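Long-range contacts in 2S Albumin protein (Dolichos, PDB 6IX1), which is a seed protein of the hemopexin fold, probably a four-bladed beta-propeller, whose function is not firmly established and may include storage or small-ligand binding: residues V27-G32 with A173-H178; A7-R12 with S65-A70; A189-I194 with R210-G215; T165-G170 with A183-G188. One frame throughout, in Å; residues are numbered along the deposited sequence.

Contact 1 (V27-G32 with A173-H178); sequences VYYTPG and ASFASH. With SO4 (sulfate ion), chain D.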
# COMPACT_ATOMS: atom_id res chain seq x y z
N VAL A 27 7.47 -0.63 -11.11
CA VAL A 27 6.93 -1.41 -12.22
C VAL A 27 5.96 -0.56 -13.04
O VAL A 27 5.15 0.21 -12.42
CB VAL A 27 6.24 -2.67 -11.62
CG1 VAL A 27 5.47 -3.44 -12.70
CG2 VAL A 27 7.22 -3.61 -10.92
N TYR A 28 6.02 -0.73 -14.35
CA TYR A 28 5.08 -0.16 -15.31
C TYR A 28 4.06 -1.25 -15.56
O TYR A 28 4.38 -2.27 -16.20
CB TYR A 28 5.87 0.21 -16.57
CG TYR A 28 5.19 1.12 -17.56
CD1 TYR A 28 4.46 2.20 -17.15
CD2 TYR A 28 5.54 1.03 -18.92
CE1 TYR A 28 4.04 3.16 -18.04
CE2 TYR A 28 5.03 1.95 -19.81
CZ TYR A 28 4.36 3.06 -19.38
OH TYR A 28 3.89 3.97 -20.32
N TYR A 29 2.86 -1.09 -15.04
CA TYR A 29 1.89 -2.23 -14.94
C TYR A 29 0.79 -2.08 -15.97
O TYR A 29 0.48 -1.00 -16.44
CB TYR A 29 1.37 -2.45 -13.51
CG TYR A 29 0.54 -1.36 -12.97
CD1 TYR A 29 1.10 -0.23 -12.41
CD2 TYR A 29 -0.84 -1.54 -12.94
CE1 TYR A 29 0.30 0.75 -11.88
CE2 TYR A 29 -1.63 -0.52 -12.48
CZ TYR A 29 -1.08 0.63 -11.94
OH TYR A 29 -1.97 1.56 -11.47
N THR A 30 0.13 -3.21 -16.15
CA THR A 30 -0.80 -3.38 -17.27
C THR A 30 -2.03 -4.10 -16.74
O THR A 30 -2.07 -5.31 -16.62
CB THR A 30 -0.17 -4.12 -18.45
OG1 THR A 30 0.26 -5.44 -18.04
CG2 THR A 30 0.97 -3.30 -19.01
N PRO A 31 -3.12 -3.39 -16.35
CA PRO A 31 -4.30 -4.08 -15.85
C PRO A 31 -4.82 -5.13 -16.83
O PRO A 31 -4.92 -4.88 -18.03
CB PRO A 31 -5.32 -2.95 -15.70
CG PRO A 31 -4.45 -1.76 -15.33
CD PRO A 31 -3.22 -1.93 -16.19
N GLY A 32 -5.11 -6.31 -16.29
CA GLY A 32 -5.78 -7.35 -17.06
C GLY A 32 -4.86 -8.16 -17.95
O GLY A 32 -5.39 -9.00 -18.65
N ALA A 173 -0.49 -6.13 1.61
CA ALA A 173 -0.08 -4.94 0.84
C ALA A 173 -1.22 -4.61 -0.11
O ALA A 173 -2.03 -5.52 -0.44
CB ALA A 173 1.22 -5.18 0.05
N SER A 174 -1.27 -3.40 -0.61
CA SER A 174 -2.34 -3.01 -1.53
C SER A 174 -1.94 -1.70 -2.19
O SER A 174 -1.23 -0.94 -1.60
CB SER A 174 -3.69 -2.85 -0.77
OG SER A 174 -3.56 -1.98 0.38
N PHE A 175 -2.53 -1.48 -3.33
CA PHE A 175 -2.46 -0.13 -3.91
C PHE A 175 -3.67 0.12 -4.81
O PHE A 175 -4.25 -0.79 -5.40
CB PHE A 175 -1.14 0.09 -4.69
CG PHE A 175 -1.02 -0.62 -5.99
CD1 PHE A 175 -0.67 -1.95 -6.03
CD2 PHE A 175 -1.20 0.07 -7.18
CE1 PHE A 175 -0.52 -2.60 -7.26
CE2 PHE A 175 -1.09 -0.60 -8.40
CZ PHE A 175 -0.78 -1.92 -8.44
N ALA A 176 -4.02 1.38 -4.92
CA ALA A 176 -5.07 1.77 -5.83
C ALA A 176 -4.52 1.80 -7.27
O ALA A 176 -3.41 2.28 -7.49
CB ALA A 176 -5.49 3.18 -5.50
N SER A 177 -5.31 1.30 -8.19
CA SER A 177 -4.89 1.35 -9.61
C SER A 177 -5.04 2.74 -10.20
O SER A 177 -5.85 3.53 -9.70
CB SER A 177 -5.74 0.38 -10.40
OG SER A 177 -5.33 0.32 -11.71
N HIS A 178 -4.29 3.00 -11.25
CA HIS A 178 -4.60 4.17 -12.09
C HIS A 178 -5.93 4.03 -12.82
O HIS A 178 -6.46 5.02 -13.26
CB HIS A 178 -3.44 4.36 -13.10
CG HIS A 178 -2.21 4.89 -12.43
ND1 HIS A 178 -1.26 4.10 -11.86
CD2 HIS A 178 -1.79 6.18 -12.23
CE1 HIS A 178 -0.29 4.85 -11.37
NE2 HIS A 178 -0.60 6.10 -11.57
S SO4 D . -4.22 -7.94 -13.23
O1 SO4 D . -4.18 -8.63 -14.47
O2 SO4 D . -4.56 -6.59 -13.53
O3 SO4 D . -2.99 -7.95 -12.63
O4 SO4 D . -5.16 -8.50 -12.30

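Contact 2 (A7-R12 with S65-A70); sequences AFRSSR and SFDTEA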
# COMPACT_ATOMS: atom_id res chain seq x y z
N ALA A 7 2.90 -1.37 -0.97
CA ALA A 7 2.87 -0.79 -2.32
C ALA A 7 2.26 0.59 -2.29
O ALA A 7 1.45 0.93 -1.37
CB ALA A 7 2.05 -1.72 -3.20
N PHE A 8 2.53 1.40 -3.30
CA PHE A 8 1.74 2.62 -3.52
C PHE A 8 1.77 3.00 -4.98
O PHE A 8 2.69 2.63 -5.74
CB PHE A 8 2.17 3.76 -2.58
CG PHE A 8 3.51 4.40 -2.81
CD1 PHE A 8 3.70 5.32 -3.85
CD2 PHE A 8 4.55 4.06 -1.98
CE1 PHE A 8 4.94 5.91 -4.01
CE2 PHE A 8 5.78 4.71 -2.15
CZ PHE A 8 5.97 5.59 -3.19
N ARG A 9 0.74 3.71 -5.37
CA ARG A 9 0.51 4.17 -6.74
C ARG A 9 1.27 5.47 -6.98
O ARG A 9 1.14 6.45 -6.23
CB ARG A 9 -1.01 4.41 -6.91
CG ARG A 9 -1.38 4.92 -8.28
CD ARG A 9 -2.82 5.27 -8.47
NE ARG A 9 -3.26 6.30 -7.56
CZ ARG A 9 -4.55 6.68 -7.47
NH1 ARG A 9 -5.49 6.05 -8.10
NH2 ARG A 9 -4.85 7.63 -6.57
N SER A 10 2.10 5.49 -8.04
CA SER A 10 2.86 6.68 -8.36
C SER A 10 1.95 7.73 -8.99
O SER A 10 0.97 7.44 -9.66
CB SER A 10 3.96 6.36 -9.34
OG SER A 10 4.69 7.52 -9.62
N SER A 11 2.38 9.00 -8.85
CA SER A 11 1.88 10.08 -9.73
C SER A 11 2.14 9.83 -11.23
O SER A 11 1.37 10.31 -12.04
CB SER A 11 2.47 11.39 -9.29
OG SER A 11 3.88 11.31 -9.46
N ARG A 12 3.11 9.00 -11.54
CA ARG A 12 3.40 8.68 -12.96
C ARG A 12 2.46 7.63 -13.44
O ARG A 12 2.31 6.56 -12.73
CB ARG A 12 4.86 8.23 -13.05
CG ARG A 12 5.86 9.36 -12.79
CD ARG A 12 5.85 10.41 -13.84
NE ARG A 12 6.66 11.52 -13.58
CZ ARG A 12 7.92 11.66 -13.98
NH1 ARG A 12 8.56 10.65 -14.53
NH2 ARG A 12 8.54 12.81 -13.79
N SER A 65 2.36 1.49 3.15
CA SER A 65 2.49 2.78 2.45
C SER A 65 1.20 3.14 1.79
O SER A 65 0.46 2.23 1.49
CB SER A 65 3.58 2.74 1.42
OG SER A 65 3.45 1.65 0.50
N PHE A 66 1.01 4.43 1.51
CA PHE A 66 -0.05 4.88 0.62
C PHE A 66 0.30 6.21 0.00
O PHE A 66 0.80 7.08 0.67
CB PHE A 66 -1.42 4.91 1.30
CG PHE A 66 -1.53 5.71 2.56
CD1 PHE A 66 -1.85 7.07 2.46
CD2 PHE A 66 -1.33 5.17 3.81
CE1 PHE A 66 -2.02 7.84 3.60
CE2 PHE A 66 -1.46 5.97 4.96
CZ PHE A 66 -1.88 7.26 4.86
N ASP A 67 -0.12 6.33 -1.23
CA ASP A 67 -0.02 7.62 -1.93
C ASP A 67 -1.15 8.55 -1.43
O ASP A 67 -2.26 8.07 -1.10
CB ASP A 67 -0.10 7.45 -3.44
CG ASP A 67 -1.22 6.50 -3.89
OD1 ASP A 67 -1.13 5.24 -3.53
OD2 ASP A 67 -2.21 6.94 -4.53
N THR A 68 -0.90 9.88 -1.49
CA THR A 68 -1.93 10.84 -1.10
C THR A 68 -2.33 11.68 -2.30
O THR A 68 -3.38 11.42 -2.91
CB THR A 68 -1.44 11.68 0.10
OG1 THR A 68 -0.19 12.25 -0.25
CG2 THR A 68 -1.29 10.85 1.33
N GLU A 69 -1.45 12.62 -2.63
CA GLU A 69 -1.65 13.50 -3.79
C GLU A 69 -0.27 13.81 -4.38
O GLU A 69 0.74 13.66 -3.74
CB GLU A 69 -2.43 14.78 -3.35
CG GLU A 69 -1.68 15.59 -2.30
CD GLU A 69 -2.49 16.76 -1.79
OE1 GLU A 69 -3.62 16.53 -1.35
OE2 GLU A 69 -2.02 17.90 -1.91
N ALA A 70 -0.29 14.43 -5.56
CA ALA A 70 0.98 14.87 -6.16
C ALA A 70 1.97 13.70 -6.13
O ALA A 70 1.55 12.55 -6.37
CB ALA A 70 1.45 16.16 -5.57
O HOH W 1 -2.88 9.30 -5.10
O HOH W 2 -0.74 8.50 -7.04

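Contact 3 (A189-I194 with R210-G215); sequences AQYVRI and RPILDG. With SO4 (sulfate ion), chain D.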
# COMPACT_ATOMS: atom_id res chain seq x y z
N ALA A 189 1.45 -15.08 -0.87
CA ALA A 189 1.81 -15.42 -2.26
C ALA A 189 0.76 -14.99 -3.30
O ALA A 189 1.04 -15.09 -4.52
CB ALA A 189 1.98 -16.93 -2.30
N GLN A 190 -0.38 -14.50 -2.85
CA GLN A 190 -1.59 -14.36 -3.69
C GLN A 190 -2.01 -12.88 -3.76
O GLN A 190 -1.64 -12.04 -2.93
CB GLN A 190 -2.80 -15.11 -3.09
CG GLN A 190 -2.80 -16.61 -3.08
CD GLN A 190 -4.00 -17.10 -2.32
OE1 GLN A 190 -4.39 -16.56 -1.23
NE2 GLN A 190 -4.54 -18.14 -2.88
N TYR A 191 -2.80 -12.62 -4.75
CA TYR A 191 -3.42 -11.31 -4.90
C TYR A 191 -4.80 -11.40 -5.54
O TYR A 191 -5.16 -12.43 -6.11
CB TYR A 191 -2.57 -10.33 -5.71
CG TYR A 191 -2.66 -10.40 -7.23
CD1 TYR A 191 -2.23 -11.50 -7.91
CD2 TYR A 191 -3.31 -9.42 -7.91
CE1 TYR A 191 -2.32 -11.57 -9.29
CE2 TYR A 191 -3.40 -9.41 -9.29
CZ TYR A 191 -2.87 -10.50 -9.96
OH TYR A 191 -2.84 -10.60 -11.33
N VAL A 192 -5.52 -10.33 -5.46
CA VAL A 192 -6.75 -10.14 -6.21
C VAL A 192 -6.91 -8.68 -6.60
O VAL A 192 -6.39 -7.81 -5.93
CB VAL A 192 -7.97 -10.62 -5.40
CG1 VAL A 192 -8.28 -9.71 -4.22
CG2 VAL A 192 -9.18 -10.88 -6.27
N ARG A 193 -7.63 -8.50 -7.71
CA ARG A 193 -7.97 -7.18 -8.18
C ARG A 193 -9.45 -6.98 -7.88
O ARG A 193 -10.25 -7.84 -8.18
CB ARG A 193 -7.68 -7.03 -9.65
CG ARG A 193 -8.07 -5.67 -10.22
CD ARG A 193 -7.47 -5.39 -11.55
NE ARG A 193 -7.82 -6.40 -12.53
CZ ARG A 193 -8.10 -6.21 -13.84
NH1 ARG A 193 -8.34 -4.99 -14.31
NH2 ARG A 193 -8.18 -7.25 -14.66
N ILE A 194 -9.75 -5.82 -7.27
CA ILE A 194 -11.14 -5.49 -6.95
C ILE A 194 -11.50 -4.18 -7.64
O ILE A 194 -10.68 -3.35 -7.88
CB ILE A 194 -11.37 -5.42 -5.42
CG1 ILE A 194 -10.65 -4.23 -4.80
CG2 ILE A 194 -11.05 -6.75 -4.78
CD1 ILE A 194 -11.11 -4.00 -3.35
N ARG A 210 -5.37 -15.28 -7.18
CA ARG A 210 -4.35 -16.06 -7.87
C ARG A 210 -2.99 -15.69 -7.36
O ARG A 210 -2.76 -14.68 -6.74
CB ARG A 210 -4.44 -15.81 -9.38
CG ARG A 210 -4.11 -14.39 -9.74
CD ARG A 210 -4.64 -13.92 -11.09
NE ARG A 210 -3.89 -14.47 -12.21
CZ ARG A 210 -3.64 -13.83 -13.32
NH1 ARG A 210 -3.96 -12.55 -13.48
NH2 ARG A 210 -3.01 -14.46 -14.27
N PRO A 211 -1.98 -16.56 -7.60
CA PRO A 211 -0.62 -16.26 -7.21
C PRO A 211 -0.09 -14.99 -7.92
O PRO A 211 -0.36 -14.76 -9.13
CB PRO A 211 0.18 -17.47 -7.68
CG PRO A 211 -0.85 -18.59 -7.66
CD PRO A 211 -2.11 -17.90 -8.20
N ILE A 212 0.58 -14.17 -7.16
CA ILE A 212 1.17 -12.90 -7.67
C ILE A 212 1.97 -13.21 -8.92
O ILE A 212 1.86 -12.49 -9.90
CB ILE A 212 2.06 -12.32 -6.59
CG1 ILE A 212 1.23 -11.80 -5.39
CG2 ILE A 212 2.89 -11.18 -7.17
CD1 ILE A 212 2.00 -11.51 -4.12
N LEU A 213 2.84 -14.24 -8.87
CA LEU A 213 3.75 -14.49 -10.00
C LEU A 213 3.00 -14.97 -11.23
O LEU A 213 3.56 -14.92 -12.34
CB LEU A 213 4.84 -15.43 -9.53
CG LEU A 213 5.77 -14.83 -8.50
CD1 LEU A 213 6.87 -15.84 -8.20
CD2 LEU A 213 6.33 -13.50 -8.99
N ASP A 214 1.78 -15.41 -11.12
CA ASP A 214 0.99 -15.71 -12.31
C ASP A 214 0.48 -14.46 -13.01
O ASP A 214 0.41 -14.39 -14.23
CB ASP A 214 -0.13 -16.68 -11.98
CG ASP A 214 0.45 -18.06 -11.56
OD1 ASP A 214 1.55 -18.41 -11.94
OD2 ASP A 214 -0.16 -18.77 -10.81
N GLY A 215 0.07 -13.47 -12.22
CA GLY A 215 -0.46 -12.21 -12.79
C GLY A 215 0.61 -11.16 -13.10
O GLY A 215 0.41 -10.32 -13.94
S SO4 D . -4.22 -7.94 -13.23
O1 SO4 D . -4.18 -8.63 -14.47
O2 SO4 D . -4.56 -6.59 -13.53
O3 SO4 D . -2.99 -7.95 -12.63
O4 SO4 D . -5.16 -8.50 -12.30
O HOH W 3 3.20 -15.73 -6.39

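Contact 4 (T165-G170 with A183-G188); sequences TIFESG and AYLFKG. With SO4 (sulfate ion), chain D.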
# COMPACT_ATOMS: atom_id res chain seq x y z
N THR A 165 -12.61 -15.70 1.26
CA THR A 165 -11.26 -15.56 0.71
C THR A 165 -10.32 -15.28 1.86
O THR A 165 -10.78 -14.74 2.88
CB THR A 165 -11.11 -14.48 -0.37
OG1 THR A 165 -11.02 -13.19 0.24
CG2 THR A 165 -12.20 -14.57 -1.42
N ILE A 166 -9.01 -15.43 1.64
CA ILE A 166 -8.07 -15.18 2.76
C ILE A 166 -8.02 -13.69 3.08
O ILE A 166 -7.66 -13.32 4.26
CB ILE A 166 -6.69 -15.72 2.48
CG1 ILE A 166 -5.82 -15.73 3.73
CG2 ILE A 166 -6.10 -15.00 1.30
CD1 ILE A 166 -6.34 -16.59 4.92
N PHE A 167 -8.47 -12.84 2.16
CA PHE A 167 -8.38 -11.41 2.44
C PHE A 167 -9.31 -11.05 3.61
O PHE A 167 -9.18 -9.94 4.13
CB PHE A 167 -8.67 -10.61 1.20
CG PHE A 167 -7.72 -10.94 0.08
CD1 PHE A 167 -6.48 -10.32 0.05
CD2 PHE A 167 -8.03 -11.85 -0.90
CE1 PHE A 167 -5.58 -10.65 -0.94
CE2 PHE A 167 -7.09 -12.16 -1.89
CZ PHE A 167 -5.86 -11.62 -1.83
N GLU A 168 -10.32 -11.85 3.88
CA GLU A 168 -11.24 -11.57 4.99
C GLU A 168 -10.48 -11.43 6.34
O GLU A 168 -10.99 -10.67 7.18
CB GLU A 168 -12.37 -12.61 5.04
CG GLU A 168 -11.94 -13.89 5.58
CD GLU A 168 -12.88 -15.06 5.47
OE1 GLU A 168 -14.04 -14.86 5.00
OE2 GLU A 168 -12.35 -16.21 5.72
N SER A 169 -9.34 -12.09 6.48
CA SER A 169 -8.57 -12.13 7.74
C SER A 169 -7.41 -11.14 7.77
O SER A 169 -6.76 -11.04 8.78
CB SER A 169 -8.06 -13.55 7.91
OG SER A 169 -6.99 -13.86 6.99
N GLY A 170 -7.20 -10.40 6.67
CA GLY A 170 -6.10 -9.42 6.60
C GLY A 170 -5.46 -9.37 5.24
O GLY A 170 -5.67 -10.25 4.40
N ALA A 183 -8.41 -1.65 -7.38
CA ALA A 183 -7.34 -1.77 -6.40
C ALA A 183 -6.80 -3.17 -6.41
O ALA A 183 -7.53 -4.09 -6.75
CB ALA A 183 -7.82 -1.42 -5.02
N TYR A 184 -5.54 -3.32 -6.00
CA TYR A 184 -4.88 -4.63 -5.92
C TYR A 184 -4.64 -4.92 -4.43
O TYR A 184 -4.09 -4.08 -3.73
CB TYR A 184 -3.55 -4.61 -6.65
CG TYR A 184 -3.69 -4.51 -8.11
CD1 TYR A 184 -3.78 -3.30 -8.74
CD2 TYR A 184 -3.78 -5.65 -8.90
CE1 TYR A 184 -3.99 -3.23 -10.11
CE2 TYR A 184 -4.00 -5.58 -10.26
CZ TYR A 184 -4.02 -4.36 -10.90
OH TYR A 184 -4.24 -4.24 -12.24
N LEU A 185 -5.04 -6.13 -4.02
CA LEU A 185 -4.85 -6.56 -2.61
C LEU A 185 -3.91 -7.79 -2.69
O LEU A 185 -4.09 -8.68 -3.51
CB LEU A 185 -6.18 -7.00 -1.97
CG LEU A 185 -7.34 -6.03 -2.13
CD1 LEU A 185 -8.54 -6.63 -1.40
CD2 LEU A 185 -7.01 -4.67 -1.50
N PHE A 186 -2.94 -7.78 -1.81
CA PHE A 186 -1.93 -8.85 -1.76
C PHE A 186 -1.94 -9.48 -0.35
O PHE A 186 -2.04 -8.80 0.63
CB PHE A 186 -0.53 -8.27 -1.98
CG PHE A 186 -0.34 -7.61 -3.32
CD1 PHE A 186 -0.66 -6.32 -3.54
CD2 PHE A 186 0.08 -8.33 -4.39
CE1 PHE A 186 -0.53 -5.76 -4.81
CE2 PHE A 186 0.19 -7.87 -5.68
CZ PHE A 186 -0.11 -6.55 -5.88
N LYS A 187 -1.80 -10.78 -0.32
CA LYS A 187 -1.77 -11.54 0.95
C LYS A 187 -0.89 -12.76 0.70
O LYS A 187 -1.24 -13.62 -0.14
CB LYS A 187 -3.18 -11.95 1.39
CG LYS A 187 -3.31 -12.88 2.60
CD LYS A 187 -2.91 -12.19 3.79
CE LYS A 187 -3.51 -12.77 5.09
NZ LYS A 187 -5.01 -12.88 5.34
N GLY A 188 0.25 -12.77 1.37
CA GLY A 188 1.28 -13.77 1.12
C GLY A 188 1.61 -13.88 -0.34
O GLY A 188 1.88 -12.84 -0.96
S SO4 D . -4.22 -7.94 -13.23
O1 SO4 D . -4.18 -8.63 -14.47
O2 SO4 D . -4.56 -6.59 -13.53
O3 SO4 D . -2.99 -7.95 -12.63
O4 SO4 D . -5.16 -8.50 -12.30

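Contact 1 (V27-G32 with A173-H178)
The phenol oxygen of Tyr29 is gripped twice from the 173-178 side. His178 N donates to Tyr29 OH at 2.7 Å with an N-H...O angle of 164°, and His178 ND1 shares a second hydrogen bond with the same OH, also 2.7 Å long. The ring it belongs to is covered on one face by Phe175, which arrives edge-on with CE2 3.7 Å from Tyr29 CZ. The two planes stand 84° apart, a T-shaped pair met tip to tip. At the rim of the Tyr29 ring lies the hydroxyl of Ser177, whose own hydrogen bond goes to Lys179 N. A phenylalanine in place of Tyr29 would lose both bonds at the hydroxyl and would probably leave the His178 ring less firmly placed. Past Pro31, Gly32 N donates a nearly straight bond to sulfate O2 at 2.8 Å. His178 NE2 also bonds to Ser10 O, so the imidazole's rotation is fixed from two sides. The directional bonds, which need a hydroxyl at this place, tie residues at and just beyond the end of strand 23-28 in the first sheet to the end of strand 173-176 in the last, consistent with closure of the propeller ring.

Contact 2 (A7-R12 with S65-A70)
The Phe8 ring takes Ser65 at its edge, with CD2 of Phe8 3.6 Å from Ser65 OG, while Tyr17 stacks on the ring and Tyr86 meets it at a slant. The Arg9 guanidinium has water 1 at its edge, in plane, and Asp67 comes to it obliquely, the carboxylate turned 57° from the guanidinium. That salt bridge is loose: Arg9 NE reaches Asp67 OD2 at 3.3 Å and Arg9 NH2 reaches the same oxygen at 3.4 Å, both weak bonds. Water 1 accepts from Arg9 NH2 and lies within hydrogen-bonding distance of Thr68 O and Asp67 OD2. Arg9 NH1 is taken by Ser177 O. The better bond is at the other carboxylate oxygen, where Arg9 N donates to Asp67 OD1 at 3.0 Å from 66° out of the carboxylate plane. Asp67 can reach it because its CG sits between backbone N and carbonyl carbon. Asp67 N, by contrast, is buried under Phe8 CB and finds no partner. Ser65 OG adds a weak bond to Ala7 O, 2.8 Å long. Strands 7-9 and 65-67 run parallel, 2° apart and 5.4 Å between axes, yet the bonds across involve side chains rather than strand pairing. Each is the first strand of its own antiparallel sheet, as expected of innermost strands lining the central channel of a hemopexin-type beta-propeller.

Contact 3 (A189-I194 with R210-G215)
Backbone bonds come first. Tyr191 and Arg210 form an antiparallel hydrogen-bonded pair: Tyr191 N donates to Arg210 O at 2.9 Å and Arg210 N to Tyr191 O at 3.1 Å, both nearly along the C=O axes. Where the second strand turns into helix 212-215, with Pro211 at the N-cap, Ile212 N donates in the carbonyl plane to Ala189 O at 2.8 Å. Water 3 bridges that oxygen to Leu213 N, so the first turn of the helix is pinned to the residue before the neighbouring strand.

Packing centres on the Tyr191 ring. Arg210 runs beside it in the same direction, its CG 3.4 Å from Tyr191 CE1, and its guanidinium ends up tilted 28° from the ring. Ile212 supports the root of the tyrosine, CG1 lying 4.1 Å from Tyr191 CB. Gly215 closes the tip; a beta carbon there would fall 1.8 Å from Tyr191 OH, so with the tyrosine in this position a side chain would clash. Trp216 adds an edge-to-face contact to the ring.

Polar contact at the tip is with the sulfate, Tyr191 OH donating to its O3 at 3.0 Å. Arg193 lays one guanidinium face over sulfate O2, while its NH1 holds a salt bridge to Glu182. An alanine at Tyr191 would remove the sulfate bond and would probably cost the packing against the Arg210 chain, Ile212 and Gly215.

Together these residues make a beta-hairpin of strands 190-195 and 204-211, the outer half of a four-stranded propeller blade, ending in a short helix.

Contact 4 (T165-G170 with A183-G188)
The contact is tight at two points. At the first, Phe167 pushes one corner of its ring against strand 183-187. Phe167 CE1 lies 3.6 Å from Lys187 CB and 3.8 Å from Leu185 CB, and 3.6 Å from Leu185 O, so that corner is lodged against the backbone and two side-chain roots. Ile166 CG2 covers part of one face of that ring, and Val192 of the next strand touches Phe167 as well.

The second is the long Lys187 side chain, which slides past Phe167 in the opposite direction and crosses Ile166 at about a right angle, Lys187 CG being 3.7 Å from Ile166 CG2. Bends at chi2 (69°) and chi4 (-59°) turn the lysine tip back onto the loop, where three oxygens take NZ. Lys187 NZ donates to Ser169 OG at 2.8 Å and to Gly170 O at 2.9 Å, the latter from 50° out of the carbonyl plane; a weak third bond of 2.9 Å joins Lys187 NZ to Ile166 O. With the ammonium seated at the end of a 3-10 turn, its charge would be expected to be stabilised by those carbonyls. Gly170 adopts backbone angles that call for glycine. The solvent side belongs to Ile166 and Ser169, exposed at the rim.

The turn itself, 166-168, opens with an ST turn, Phe167 N bonding to Thr165 OG1, and sits within the loop that leads from helix 155-158 to strand 173-176. This is a 3-10 turn in the connection between successive propeller blades, docked onto the second strand of the blade that follows.

In the fold
The sulfate, probably from the crystallisation liquor, ties three contacts together: Gly32 N of contact 1, Tyr191 OH of contact 3 and Tyr184 OH of contact 4 all bond to it, so it sits where the loop after strand 23-28 meets the last blade. Contacts 3 and 4 are the closest pair, centres about 9 Å apart, meeting through neighbouring strands 182-187 and 190-195. Contact 2 lies deeper toward the chain centre and stands about 20 Å, centre to centre, from both of them. Contact 1 spans the gap. Its centre is about 11 Å from that of contact 2, and the two touch, joining the first blade's inner strand to the last blade.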